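Local coordinates for protein putative aminotransferase (Actinomadura melliaura, PDB 4ZWV) that probably catalyses pyridoxal-phosphate-dependent transamination of a sugar in the biosynthesis of the aminopentose of the indolocarbazole AT2433, at residues E76-P81 / R117-A122; V103-L108 / L340-D345; P135-R140 / P287-S292; C62-L67 / G198-P203; H130-P135 / F293-V298. One frame throughout, in Å; residues are numbered along the deposited sequence. Where two conformers were deposited one is given.

Contacts 1 and 4 belong to the mixed seven-stranded sheet of a fold type I aminotransferase: contact 4 packs helix 57-66 on strand 198-201, and contact 1, nested in the loop that contact 4 closes, joins strand 76-79 to the turn after helix 112-118. Their centres are about 19 Å apart. Contacts 2, 3 and 5 tie loops of this part to later chain. Contact 3 is nested inside contact 5, and contact 5 inside contact 2; contacts 3 and 5 share Pro135, with centres about 11 Å apart. Contacts 2 and 4, centres about 28 Å apart, lie on opposite sides of the chain's centre. Contact 5, and more distantly 2, 3 and 4, lie near cofactor-binding residues.

Contact 1 (E76-P81 / R117-A122); sequences EVLSTP and RKISPA
Glu76 and Leu78, both on strand 76-79, meet the turn that leads from helix 112-118 into strand 123-129, a helix-to-strand connection of the large parallel-rich sheet characteristic of fold type I aminotransferases. The backbone closes one end, Glu76 N donating to Ala122 O at 3.0 Å. Glu76 is modelled in two conformers; in one of them CG stands anti to the backbone N (chi1 169°) and the chain runs extended to the turn, where Ser120 OG donates to Glu76 OE2 at 3.0 Å, on the syn side and 34° out of the carboxylate plane. The same OG accepts from Ala122 N, an ST turn, while Thr123 OG1 is a second partner of OE2. An alanine at Ser120 would probably leave Ala122 N without its acceptor and, in that conformer, Glu76 OE2 with one grip fewer, making the turn less firmly set. Further along the strand, Leu78 splits its two methyls: CD1 lies 3.7 Å from Ile119 CG1, these side chains meeting at about a right angle, and CD2 lies 3.9 Å from Lys118 CB. The Lys118 amine leads away to a salt bridge with Asp114. In the same Glu76 conformer a water donates to both Glu76 OE1, at 2.8 Å, and Lys118 O.

Contact 2 (V103-L108 / L340-D345); sequences VDPATL and LDSVYD
Val103, Pro105 and Leu108 face Leu340 and Val343 in a contact made mainly of apolar side chains. Val103 CG2 lies 4.1 Å from Leu340 CD1, the two side chains crossing obliquely. Val343 is shared between two partners by its branches: CG1, anti to the carbonyl carbon (chi1 -67°), packs 3.6 Å from Pro105 CB, whereas CG2 meets Leu108 CD2 at 3.9 Å. The Leu108 and Val343 side chains run antiparallel alongside each other, touching through one methyl each.

Within the two segments, polar groups shape each backbone rather than bridging the pair. Asp104 OD1 accepts from Ala106 N at 3.0 Å, an Asx turn in which the donor stands above the carboxylate plane, and Asp104 O takes both Thr107 N and Leu108 N. This compact turn puts Pro105 and Leu108 on the surface that Val343 meets. Ser342 OG packs 3.7 Å from Pro105 CG, but its hydrogen bond is to Gly339 O. A polar tie lies right beside them: just before Val103, Asp102 OD1 accepts from Leu340 N.

Leu108 also touches Asp297 and Met347 of the three-stranded antiparallel sheet, and its side chain lies about 10 Å from that of His164, which binds pyridoxal phosphate in a structure of this protein. The arrangement joins a loop following strand 97-100 of the fold type I sheet to helix 338-344 of the C-terminal part.

Contact 3 (P135-R140 / P287-S292); sequences PVDLDR and PDREGS
The guanidinium of Arg289 meets Pro135 at its edge: NH1 donates to Pro135 O at 2.9 Å, the oxygen lying 17° out of the guanidinium plane. Also at the edge are Asp288 and a water, both in plane. NE donates to Asp288 OD1 at 2.8 Å as part of a salt bridge, which NH2 completes with weak bonds to both carboxylate oxygens. The water accepts from NH2 and donates to Asp137 OD2, linking two opposite charges that stay 4.5 Å apart, from Asp137 OD2 to Arg289 NH2.

The arginine chain is bent, chi3 of 77° turning NE aside; CD, before the bend, lies 4.0 Å from Pro135 CD. The proline ring and the arginine pass side by side, pointing opposite ways, and Pro135 CD is also 3.9 Å from Gly291 CA. A leucine at Arg289 would probably leave Pro135 O without this donor and Asp288 with one charge partner fewer, although Arg171 would still pair with it.

Asp137 sits at the N-cap of helix 138-152, OD1 accepting from Arg140 N at 3.3 Å and from the hydroxyl of Tyr170. The contact sets the start of that helix next to strand 289-290, which is outermost, within this chain, in a small antiparallel sheet and pairs with strand 169-170; the Asp137 side chain also touches Leu112 of helix 112-118.

Contact 4 (C62-L67 / G198-P203); sequences CLALRL and GLLTLP
Leu200 pushes its two methyls against Leu63, Ala64 and Leu67, a helix-on-sheet packing without polar partners across it. With CG anti to the backbone N (chi1 171°), the branch of Leu200 reaches the helix and divides its contacts. CD2 is the busier methyl: it lies 3.8 Å from Leu63 CD2 and 3.9 Å from Leu63 CG, the two leucines crossing at about a right angle. The same CD2 is 4.1 Å from Leu67 CD1, but here the two side chains meet tip to tip. CD1 turns instead to Ala64, whose CB is 4.1 Å away. Leu67 CD1 extends the apolar patch with a looser approach to Leu202 CD1, at 4.5 Å.

The side chain of Leu200 is about 8 Å from Gly57, which with Thr58 binds pyridoxal phosphate in a structure of this protein, so the packing lies near the N-terminal end of the helix, where these cofactor-binding residues sit. Helix 57-66 is laid on strand 198-201, which runs antiparallel between strands 51-54 and 181-185 of the seven-stranded sheet. Helix 205-214 adds Leu207 and Ala211 against Leu67, and Cys62 packs on Leu237 of the second subunit.

Contact 5 (H130-P135 / F293-V298); sequences HWTGYP and FYVYDV
Thr132 carries the tight side of the contact, its CG2 wedged among Val295, Asp297 and the Trp131 ring. CG2 lies 3.4 Å from Asp297 OD2, the side chains meeting tip to tip, and 3.7 Å from Val295 CG2, where they cross at about a right angle. It also stands over one face of the Trp131 ring, offset toward the rim. Nearby, Tyr294 N donates to Thr132 O at 2.9 Å, above the carbonyl plane, and Tyr294 CB comes 3.5 Å from the same oxygen. Gly133 has a positive phi of 108°; a CB there would run into Phe293 N and press on the carbonyl O of Thr132, which alone demands glycine.

On the other side ordered waters mediate the contact between Thr132 and the 293-298 segment. Thr132 OG1, placed between the backbone N and the carbonyl carbon (chi1 74°), donates to Trp131 O at 2.6 Å. One water joins it to Asp297 OD2; another site, doubtful in detail and probably of alternative positions, leads to Val295 O. A further water links Trp131 NE1 to Asp297 OD2, while OD1 is bonded to Ser349.

Trp131 and Tyr294 both meet the ring of His164, which binds pyridoxal phosphate in a structure of this protein, placing the contact beside the cofactor site, probably as part of its wall. It joins the loop after strand 123-129 to strand 296-300, which runs antiparallel between strands 280-282 and 347-350.

Contact 1 (E76-P81 / R117-A122)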
# COMPACT_ATOMS: atom_id res chain seq x y z
N GLU A 76 -19.84 13.36 1.92
CA GLU A 76 -19.19 13.94 3.08
C GLU A 76 -18.73 12.89 4.08
O GLU A 76 -19.51 12.03 4.50
CB GLU A 76 -20.17 14.91 3.74
CG GLU A 76 -19.78 15.43 5.09
CD GLU A 76 -20.87 16.32 5.66
OE1 GLU A 76 -20.70 17.56 5.65
OE2 GLU A 76 -21.91 15.78 6.10
N VAL A 77 -17.47 12.97 4.49
CA VAL A 77 -17.01 12.16 5.61
C VAL A 77 -16.62 13.12 6.72
O VAL A 77 -15.85 14.05 6.50
CB VAL A 77 -15.81 11.27 5.26
CG1 VAL A 77 -15.38 10.46 6.49
CG2 VAL A 77 -16.17 10.34 4.10
N LEU A 78 -17.18 12.91 7.91
CA LEU A 78 -16.90 13.75 9.06
C LEU A 78 -15.67 13.22 9.79
O LEU A 78 -15.58 12.04 10.08
CB LEU A 78 -18.11 13.80 9.99
CG LEU A 78 -19.32 14.50 9.38
CD1 LEU A 78 -20.64 14.13 10.07
CD2 LEU A 78 -19.09 15.98 9.50
N SER A 79 -14.73 14.11 10.08
CA SER A 79 -13.46 13.71 10.68
C SER A 79 -12.88 14.91 11.40
O SER A 79 -13.18 16.05 11.04
CB SER A 79 -12.50 13.20 9.59
OG SER A 79 -11.32 12.67 10.14
N THR A 80 -12.06 14.68 12.42
CA THR A 80 -11.37 15.78 13.08
C THR A 80 -9.98 15.96 12.46
O THR A 80 -9.41 15.01 11.91
CB THR A 80 -11.24 15.56 14.61
OG1 THR A 80 -11.11 16.82 15.27
CG2 THR A 80 -10.02 14.72 14.95
N PRO A 81 -9.44 17.18 12.51
CA PRO A 81 -8.10 17.39 11.96
C PRO A 81 -6.98 17.08 12.94
O PRO A 81 -5.82 17.09 12.53
CB PRO A 81 -8.08 18.87 11.59
CG PRO A 81 -9.08 19.50 12.50
CD PRO A 81 -10.11 18.45 12.85
N ARG A 117 -24.16 18.13 15.38
CA ARG A 117 -24.61 19.30 14.64
C ARG A 117 -24.25 19.24 13.15
O ARG A 117 -24.90 19.88 12.32
CB ARG A 117 -24.03 20.58 15.24
CG ARG A 117 -24.60 20.94 16.60
CD ARG A 117 -24.15 22.34 17.02
NE ARG A 117 -22.70 22.48 17.07
CZ ARG A 117 -21.98 22.40 18.19
NH1 ARG A 117 -22.56 22.20 19.37
NH2 ARG A 117 -20.67 22.55 18.12
N LYS A 118 -23.21 18.48 12.81
CA LYS A 118 -22.70 18.51 11.44
C LYS A 118 -23.14 17.34 10.57
O LYS A 118 -22.89 17.33 9.37
CB LYS A 118 -21.18 18.61 11.47
CG LYS A 118 -20.73 20.02 11.85
CD LYS A 118 -19.23 20.11 12.07
CE LYS A 118 -18.81 21.56 12.19
NZ LYS A 118 -17.40 21.70 12.66
N ILE A 119 -23.78 16.34 11.17
CA ILE A 119 -24.37 15.28 10.35
C ILE A 119 -25.46 15.90 9.47
O ILE A 119 -26.27 16.71 9.94
CB ILE A 119 -24.95 14.16 11.23
CG1 ILE A 119 -23.81 13.43 11.94
CG2 ILE A 119 -25.78 13.18 10.40
CD1 ILE A 119 -24.28 12.43 12.98
N SER A 120 -25.44 15.56 8.19
CA SER A 120 -26.30 16.21 7.22
C SER A 120 -26.79 15.18 6.20
O SER A 120 -26.32 14.04 6.22
CB SER A 120 -25.55 17.35 6.51
OG SER A 120 -24.66 16.84 5.54
N PRO A 121 -27.71 15.58 5.30
CA PRO A 121 -28.11 14.65 4.24
C PRO A 121 -26.95 14.20 3.36
O PRO A 121 -27.09 13.19 2.68
CB PRO A 121 -29.12 15.47 3.43
CG PRO A 121 -29.72 16.40 4.43
CD PRO A 121 -28.59 16.77 5.34
N ALA A 122 -25.81 14.90 3.39
CA ALA A 122 -24.65 14.50 2.60
C ALA A 122 -23.69 13.56 3.32
O ALA A 122 -22.72 13.10 2.73
CB ALA A 122 -23.89 15.74 2.13
O HOH W 1 -22.05 19.05 7.59

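Contact 2 (V103-L108 / L340-D345)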
# COMPACT_ATOMS: atom_id res chain seq x y z
N VAL A 103 -12.66 19.57 18.19
CA VAL A 103 -12.05 18.76 19.22
C VAL A 103 -12.53 19.19 20.61
O VAL A 103 -12.66 20.39 20.88
CB VAL A 103 -10.51 18.88 19.14
CG1 VAL A 103 -9.84 18.19 20.30
CG2 VAL A 103 -10.01 18.31 17.81
N ASP A 104 -12.82 18.22 21.47
CA ASP A 104 -13.14 18.49 22.87
C ASP A 104 -11.84 18.85 23.60
O ASP A 104 -10.95 18.01 23.71
CB ASP A 104 -13.81 17.27 23.51
CG ASP A 104 -14.19 17.49 24.97
OD1 ASP A 104 -13.92 18.58 25.51
OD2 ASP A 104 -14.75 16.56 25.57
N PRO A 105 -11.73 20.09 24.11
CA PRO A 105 -10.50 20.50 24.79
C PRO A 105 -10.15 19.64 26.00
O PRO A 105 -8.98 19.55 26.36
CB PRO A 105 -10.80 21.94 25.24
CG PRO A 105 -11.88 22.41 24.33
CD PRO A 105 -12.70 21.19 24.01
N ALA A 106 -11.16 19.01 26.60
CA ALA A 106 -10.93 18.21 27.81
C ALA A 106 -10.35 16.83 27.53
O ALA A 106 -9.79 16.20 28.43
CB ALA A 106 -12.24 18.07 28.59
N THR A 107 -10.47 16.35 26.29
CA THR A 107 -10.03 15.00 25.95
C THR A 107 -9.06 14.93 24.77
O THR A 107 -8.37 13.93 24.59
CB THR A 107 -11.22 14.09 25.59
OG1 THR A 107 -11.88 14.61 24.43
CG2 THR A 107 -12.21 14.01 26.74
N LEU A 108 -9.04 15.99 23.96
CA LEU A 108 -8.33 16.04 22.68
C LEU A 108 -8.83 14.97 21.71
O LEU A 108 -8.10 14.54 20.81
CB LEU A 108 -6.81 15.92 22.87
CG LEU A 108 -6.20 17.00 23.77
CD1 LEU A 108 -4.66 16.94 23.73
CD2 LEU A 108 -6.70 18.40 23.44
N LEU A 340 -10.60 23.30 19.13
CA LEU A 340 -9.21 22.99 18.79
C LEU A 340 -8.32 24.22 18.92
O LEU A 340 -7.21 24.13 19.43
CB LEU A 340 -9.13 22.40 17.38
CG LEU A 340 -7.74 22.02 16.87
CD1 LEU A 340 -7.03 21.14 17.90
CD2 LEU A 340 -7.85 21.30 15.53
N ASP A 341 -8.80 25.37 18.45
CA ASP A 341 -8.05 26.62 18.57
C ASP A 341 -7.65 26.89 20.02
O ASP A 341 -6.57 27.41 20.29
CB ASP A 341 -8.84 27.82 18.03
CG ASP A 341 -9.05 27.78 16.53
OD1 ASP A 341 -8.31 27.06 15.82
OD2 ASP A 341 -9.95 28.51 16.05
N SER A 342 -8.53 26.54 20.96
CA SER A 342 -8.29 26.89 22.37
C SER A 342 -7.21 26.02 23.02
O SER A 342 -6.74 26.36 24.11
CB SER A 342 -9.58 26.80 23.19
OG SER A 342 -9.93 25.45 23.46
N VAL A 343 -6.83 24.93 22.37
CA VAL A 343 -5.80 24.05 22.94
C VAL A 343 -4.59 23.81 22.03
O VAL A 343 -3.56 23.30 22.49
CB VAL A 343 -6.39 22.67 23.32
CG1 VAL A 343 -7.37 22.81 24.47
CG2 VAL A 343 -7.06 22.01 22.11
N TYR A 344 -4.69 24.16 20.75
CA TYR A 344 -3.65 23.75 19.81
C TYR A 344 -2.29 24.40 20.07
O TYR A 344 -1.25 23.81 19.75
CB TYR A 344 -4.10 24.02 18.37
CG TYR A 344 -3.14 23.47 17.34
CD1 TYR A 344 -2.97 22.09 17.20
CD2 TYR A 344 -2.41 24.31 16.52
CE1 TYR A 344 -2.11 21.57 16.26
CE2 TYR A 344 -1.53 23.79 15.57
CZ TYR A 344 -1.38 22.43 15.45
OH TYR A 344 -0.52 21.93 14.51
N ASP A 345 -2.29 25.60 20.65
CA ASP A 345 -1.04 26.28 20.95
C ASP A 345 -0.53 25.92 22.33
O ASP A 345 0.52 26.41 22.76
CB ASP A 345 -1.21 27.80 20.86
CG ASP A 345 -1.43 28.28 19.45
OD1 ASP A 345 -0.77 27.76 18.53
OD2 ASP A 345 -2.28 29.18 19.26

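Contact 3 (P135-R140 / P287-S292)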
# COMPACT_ATOMS: atom_id res chain seq x y z
N PRO A 135 -9.89 6.09 24.25
CA PRO A 135 -11.10 5.83 23.45
C PRO A 135 -12.17 6.91 23.48
O PRO A 135 -12.43 7.53 24.51
CB PRO A 135 -11.65 4.54 24.07
CG PRO A 135 -10.48 3.90 24.75
CD PRO A 135 -9.70 5.07 25.30
N VAL A 136 -12.78 7.10 22.32
CA VAL A 136 -13.99 7.87 22.13
C VAL A 136 -15.16 7.24 22.89
O VAL A 136 -15.19 6.03 23.11
CB VAL A 136 -14.31 7.94 20.60
CG1 VAL A 136 -15.60 8.67 20.31
CG2 VAL A 136 -13.15 8.61 19.85
N ASP A 137 -16.12 8.07 23.30
CA ASP A 137 -17.35 7.61 23.93
C ASP A 137 -18.26 6.93 22.90
O ASP A 137 -19.17 7.55 22.34
CB ASP A 137 -18.05 8.81 24.58
CG ASP A 137 -19.24 8.42 25.44
OD1 ASP A 137 -19.72 7.26 25.38
OD2 ASP A 137 -19.72 9.31 26.18
N LEU A 138 -18.02 5.64 22.66
CA LEU A 138 -18.68 4.93 21.57
C LEU A 138 -20.18 4.75 21.77
O LEU A 138 -20.93 4.74 20.80
CB LEU A 138 -18.01 3.57 21.35
CG LEU A 138 -16.58 3.67 20.82
CD1 LEU A 138 -15.95 2.28 20.81
CD2 LEU A 138 -16.53 4.27 19.41
N ASP A 139 -20.64 4.62 23.02
CA ASP A 139 -22.07 4.48 23.27
C ASP A 139 -22.80 5.78 22.93
O ASP A 139 -23.91 5.77 22.40
CB ASP A 139 -22.37 4.11 24.73
CG ASP A 139 -21.98 2.68 25.09
OD1 ASP A 139 -21.59 1.88 24.22
OD2 ASP A 139 -22.09 2.35 26.30
N ARG A 140 -22.19 6.91 23.28
CA ARG A 140 -22.79 8.19 22.95
C ARG A 140 -22.86 8.38 21.44
O ARG A 140 -23.88 8.83 20.90
CB ARG A 140 -22.00 9.33 23.59
CG ARG A 140 -22.60 10.68 23.30
CD ARG A 140 -21.89 11.78 24.05
NE ARG A 140 -22.43 13.08 23.64
CZ ARG A 140 -21.80 14.23 23.84
NH1 ARG A 140 -20.63 14.25 24.45
NH2 ARG A 140 -22.36 15.36 23.42
N PRO A 287 -12.98 6.83 34.01
CA PRO A 287 -12.67 5.50 34.55
C PRO A 287 -13.45 4.36 33.89
O PRO A 287 -13.29 3.22 34.32
CB PRO A 287 -13.07 5.62 36.02
CG PRO A 287 -14.18 6.61 36.01
CD PRO A 287 -13.78 7.63 34.96
N ASP A 288 -14.29 4.66 32.90
CA ASP A 288 -15.09 3.62 32.26
C ASP A 288 -14.41 3.01 31.04
O ASP A 288 -15.04 2.29 30.28
CB ASP A 288 -16.48 4.17 31.86
CG ASP A 288 -16.41 5.23 30.78
OD1 ASP A 288 -15.31 5.76 30.52
OD2 ASP A 288 -17.45 5.55 30.19
N ARG A 289 -13.13 3.32 30.84
CA ARG A 289 -12.41 2.83 29.68
C ARG A 289 -10.93 2.74 30.01
O ARG A 289 -10.47 3.30 31.00
CB ARG A 289 -12.64 3.74 28.47
CG ARG A 289 -12.08 5.16 28.60
CD ARG A 289 -12.75 6.11 27.61
NE ARG A 289 -14.08 6.47 28.08
CZ ARG A 289 -14.84 7.45 27.59
NH1 ARG A 289 -14.41 8.18 26.56
NH2 ARG A 289 -16.02 7.71 28.14
N GLU A 290 -10.19 2.03 29.17
CA GLU A 290 -8.76 1.86 29.39
C GLU A 290 -8.01 2.20 28.12
O GLU A 290 -8.14 1.49 27.12
CB GLU A 290 -8.45 0.43 29.84
CG GLU A 290 -6.98 0.20 30.16
CD GLU A 290 -6.70 -1.19 30.71
OE1 GLU A 290 -7.19 -2.19 30.12
OE2 GLU A 290 -6.01 -1.29 31.74
N GLY A 291 -7.25 3.29 28.16
CA GLY A 291 -6.49 3.73 27.00
C GLY A 291 -5.12 3.08 26.93
O GLY A 291 -4.71 2.34 27.82
N SER A 292 -4.41 3.36 25.84
CA SER A 292 -3.13 2.70 25.61
C SER A 292 -1.93 3.63 25.65
O SER A 292 -0.80 3.18 25.54
CB SER A 292 -3.18 1.96 24.26
OG SER A 292 -4.15 0.92 24.33
O HOH W 2 -17.92 9.82 28.27

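Contact 4 (C62-L67 / G198-P203)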
# COMPACT_ATOMS: atom_id res chain seq x y z
N CYS A 62 -8.44 2.79 3.84
CA CYS A 62 -8.87 2.87 2.45
C CYS A 62 -9.85 1.76 2.12
O CYS A 62 -10.89 2.00 1.48
CB CYS A 62 -7.66 2.78 1.52
SG CYS A 62 -6.56 4.23 1.62
N LEU A 63 -9.53 0.55 2.56
CA LEU A 63 -10.42 -0.58 2.34
C LEU A 63 -11.76 -0.39 3.05
O LEU A 63 -12.82 -0.63 2.47
CB LEU A 63 -9.75 -1.88 2.80
CG LEU A 63 -10.57 -3.16 2.75
CD1 LEU A 63 -11.16 -3.38 1.36
CD2 LEU A 63 -9.67 -4.33 3.12
N ALA A 64 -11.73 0.07 4.30
CA ALA A 64 -12.98 0.30 5.03
C ALA A 64 -13.90 1.29 4.29
O ALA A 64 -15.11 1.05 4.17
CB ALA A 64 -12.69 0.81 6.45
N LEU A 65 -13.31 2.36 3.76
CA LEU A 65 -14.10 3.35 3.02
C LEU A 65 -14.65 2.75 1.73
O LEU A 65 -15.78 3.04 1.34
CB LEU A 65 -13.24 4.59 2.72
CG LEU A 65 -12.98 5.49 3.93
CD1 LEU A 65 -11.83 6.44 3.61
CD2 LEU A 65 -14.23 6.28 4.31
N ARG A 66 -13.88 1.90 1.06
CA ARG A 66 -14.38 1.29 -0.17
C ARG A 66 -15.55 0.35 0.11
O ARG A 66 -16.42 0.17 -0.75
CB ARG A 66 -13.27 0.55 -0.92
CG ARG A 66 -12.17 1.44 -1.45
CD ARG A 66 -12.63 2.35 -2.60
NE ARG A 66 -11.57 3.28 -3.00
CZ ARG A 66 -11.63 4.10 -4.05
NH1 ARG A 66 -10.61 4.91 -4.31
NH2 ARG A 66 -12.70 4.11 -4.83
N LEU A 67 -15.58 -0.24 1.30
CA LEU A 67 -16.65 -1.19 1.64
C LEU A 67 -18.00 -0.53 1.90
O LEU A 67 -19.03 -1.21 1.98
CB LEU A 67 -16.23 -2.02 2.86
CG LEU A 67 -15.08 -3.00 2.59
CD1 LEU A 67 -14.54 -3.56 3.89
CD2 LEU A 67 -15.55 -4.14 1.70
N GLY A 198 -1.40 -3.78 9.36
CA GLY A 198 -2.58 -3.30 10.04
C GLY A 198 -3.62 -4.39 10.12
O GLY A 198 -3.42 -5.51 9.63
N LEU A 199 -4.75 -4.06 10.74
CA LEU A 199 -5.83 -5.03 10.90
C LEU A 199 -7.14 -4.30 10.76
O LEU A 199 -7.39 -3.32 11.47
CB LEU A 199 -5.75 -5.72 12.27
CG LEU A 199 -6.67 -6.92 12.43
CD1 LEU A 199 -6.13 -8.12 11.64
CD2 LEU A 199 -6.83 -7.26 13.92
N LEU A 200 -7.98 -4.77 9.85
CA LEU A 200 -9.35 -4.29 9.73
C LEU A 200 -10.26 -5.29 10.40
O LEU A 200 -10.24 -6.48 10.05
CB LEU A 200 -9.72 -4.11 8.26
CG LEU A 200 -11.19 -3.81 7.97
CD1 LEU A 200 -11.60 -2.47 8.59
CD2 LEU A 200 -11.39 -3.79 6.46
N THR A 201 -11.04 -4.85 11.38
CA THR A 201 -12.01 -5.75 12.00
C THR A 201 -13.39 -5.35 11.55
O THR A 201 -13.67 -4.16 11.34
CB THR A 201 -11.92 -5.76 13.54
OG1 THR A 201 -12.45 -4.53 14.07
CG2 THR A 201 -10.48 -5.94 14.02
N LEU A 202 -14.26 -6.35 11.37
CA LEU A 202 -15.61 -6.14 10.85
C LEU A 202 -16.65 -6.57 11.86
O LEU A 202 -16.45 -7.54 12.60
CB LEU A 202 -15.83 -6.91 9.54
CG LEU A 202 -14.97 -6.58 8.32
CD1 LEU A 202 -14.89 -5.08 8.08
CD2 LEU A 202 -13.57 -7.20 8.43
N PRO A 203 -17.79 -5.87 11.87
CA PRO A 203 -18.88 -6.21 12.79
C PRO A 203 -19.84 -7.28 12.26
O PRO A 203 -20.72 -7.73 13.00
CB PRO A 203 -19.60 -4.87 12.96
CG PRO A 203 -19.37 -4.17 11.67
CD PRO A 203 -17.98 -4.55 11.24

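Contact 5 (H130-P135 / F293-V298)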
# COMPACT_ATOMS: atom_id res chain seq x y z
N HIS A 130 -9.29 7.27 18.10
CA HIS A 130 -8.98 7.10 19.53
C HIS A 130 -7.59 7.69 19.77
O HIS A 130 -6.60 6.98 19.95
CB HIS A 130 -9.06 5.63 19.92
CG HIS A 130 -10.37 4.98 19.61
ND1 HIS A 130 -11.55 5.33 20.23
CD2 HIS A 130 -10.68 3.99 18.75
CE1 HIS A 130 -12.53 4.58 19.77
NE2 HIS A 130 -12.03 3.75 18.86
N TRP A 131 -7.55 9.02 19.75
CA TRP A 131 -6.31 9.78 19.62
C TRP A 131 -5.38 9.61 20.82
O TRP A 131 -5.81 9.74 21.96
CB TRP A 131 -6.66 11.25 19.39
CG TRP A 131 -5.49 12.16 19.18
CD1 TRP A 131 -5.14 13.24 19.96
CD2 TRP A 131 -4.52 12.09 18.13
NE1 TRP A 131 -4.01 13.84 19.44
CE2 TRP A 131 -3.62 13.15 18.32
CE3 TRP A 131 -4.33 11.22 17.05
CZ2 TRP A 131 -2.53 13.37 17.47
CZ3 TRP A 131 -3.26 11.44 16.20
CH2 TRP A 131 -2.37 12.52 16.41
N THR A 132 -4.12 9.31 20.52
CA THR A 132 -3.05 8.99 21.50
C THR A 132 -3.36 7.76 22.35
O THR A 132 -2.61 7.46 23.29
CB THR A 132 -2.71 10.19 22.44
OG1 THR A 132 -3.73 10.38 23.43
CG2 THR A 132 -2.50 11.47 21.65
N GLY A 133 -4.40 7.03 22.00
CA GLY A 133 -4.72 5.79 22.69
C GLY A 133 -5.95 5.85 23.57
O GLY A 133 -6.33 4.85 24.19
N TYR A 134 -6.59 7.02 23.63
CA TYR A 134 -7.74 7.21 24.53
C TYR A 134 -9.05 7.02 23.79
O TYR A 134 -9.32 7.70 22.81
CB TYR A 134 -7.69 8.60 25.17
CG TYR A 134 -8.81 8.84 26.16
CD1 TYR A 134 -8.88 8.10 27.33
CD2 TYR A 134 -9.78 9.81 25.93
CE1 TYR A 134 -9.89 8.31 28.26
CE2 TYR A 134 -10.80 10.03 26.86
CZ TYR A 134 -10.85 9.27 28.00
OH TYR A 134 -11.86 9.48 28.92
N PRO A 135 -9.89 6.09 24.25
CA PRO A 135 -11.10 5.83 23.45
C PRO A 135 -12.17 6.91 23.48
O PRO A 135 -12.43 7.53 24.51
CB PRO A 135 -11.65 4.54 24.07
CG PRO A 135 -10.48 3.90 24.75
CD PRO A 135 -9.70 5.07 25.30
N PHE A 293 -2.18 4.94 25.79
CA PHE A 293 -1.11 5.92 26.02
C PHE A 293 0.07 5.79 25.05
O PHE A 293 1.22 5.58 25.45
CB PHE A 293 -0.62 5.83 27.46
CG PHE A 293 -1.66 6.25 28.44
CD1 PHE A 293 -1.90 7.60 28.66
CD2 PHE A 293 -2.43 5.32 29.11
CE1 PHE A 293 -2.87 8.01 29.56
CE2 PHE A 293 -3.40 5.73 30.01
CZ PHE A 293 -3.62 7.08 30.24
N TYR A 294 -0.23 5.91 23.77
CA TYR A 294 0.80 5.98 22.75
C TYR A 294 1.80 7.08 23.11
O TYR A 294 3.01 6.89 23.01
CB TYR A 294 0.13 6.25 21.40
CG TYR A 294 1.03 6.35 20.21
CD1 TYR A 294 1.86 5.30 19.84
CD2 TYR A 294 1.01 7.49 19.41
CE1 TYR A 294 2.67 5.39 18.72
CE2 TYR A 294 1.81 7.59 18.28
CZ TYR A 294 2.63 6.54 17.95
OH TYR A 294 3.43 6.64 16.83
N VAL A 295 1.26 8.23 23.54
CA VAL A 295 2.04 9.32 24.13
C VAL A 295 1.22 9.85 25.31
O VAL A 295 0.06 9.46 25.47
CB VAL A 295 2.34 10.47 23.12
CG1 VAL A 295 3.24 9.98 21.99
CG2 VAL A 295 1.04 11.05 22.58
N TYR A 296 1.80 10.75 26.10
CA TYR A 296 1.09 11.34 27.24
C TYR A 296 0.93 12.84 27.00
O TYR A 296 1.90 13.58 26.96
CB TYR A 296 1.87 11.06 28.54
CG TYR A 296 1.14 11.52 29.78
CD1 TYR A 296 0.29 10.67 30.46
CD2 TYR A 296 1.31 12.82 30.27
CE1 TYR A 296 -0.39 11.09 31.61
CE2 TYR A 296 0.64 13.25 31.41
CZ TYR A 296 -0.21 12.38 32.07
OH TYR A 296 -0.88 12.80 33.20
N ASP A 297 -0.32 13.27 26.82
CA ASP A 297 -0.59 14.68 26.50
C ASP A 297 -0.80 15.55 27.73
O ASP A 297 -1.43 15.13 28.70
CB ASP A 297 -1.82 14.80 25.60
CG ASP A 297 -1.54 14.44 24.16
OD1 ASP A 297 -0.37 14.17 23.83
OD2 ASP A 297 -2.49 14.44 23.35
N VAL A 298 -0.27 16.77 27.67
CA VAL A 298 -0.60 17.82 28.63
C VAL A 298 -0.83 19.12 27.87
O VAL A 298 -0.59 19.19 26.67
CB VAL A 298 0.51 18.02 29.69
CG1 VAL A 298 0.69 16.74 30.52
CG2 VAL A 298 1.81 18.43 29.05
O HOH W 3 -2.39 15.65 21.00
O HOH W 4 -4.37 6.74 26.20
O HOH W 5 -2.91 9.27 25.79
O HOH W 6 -4.63 13.03 24.23
O HOH W 7 -2.16 11.34 25.62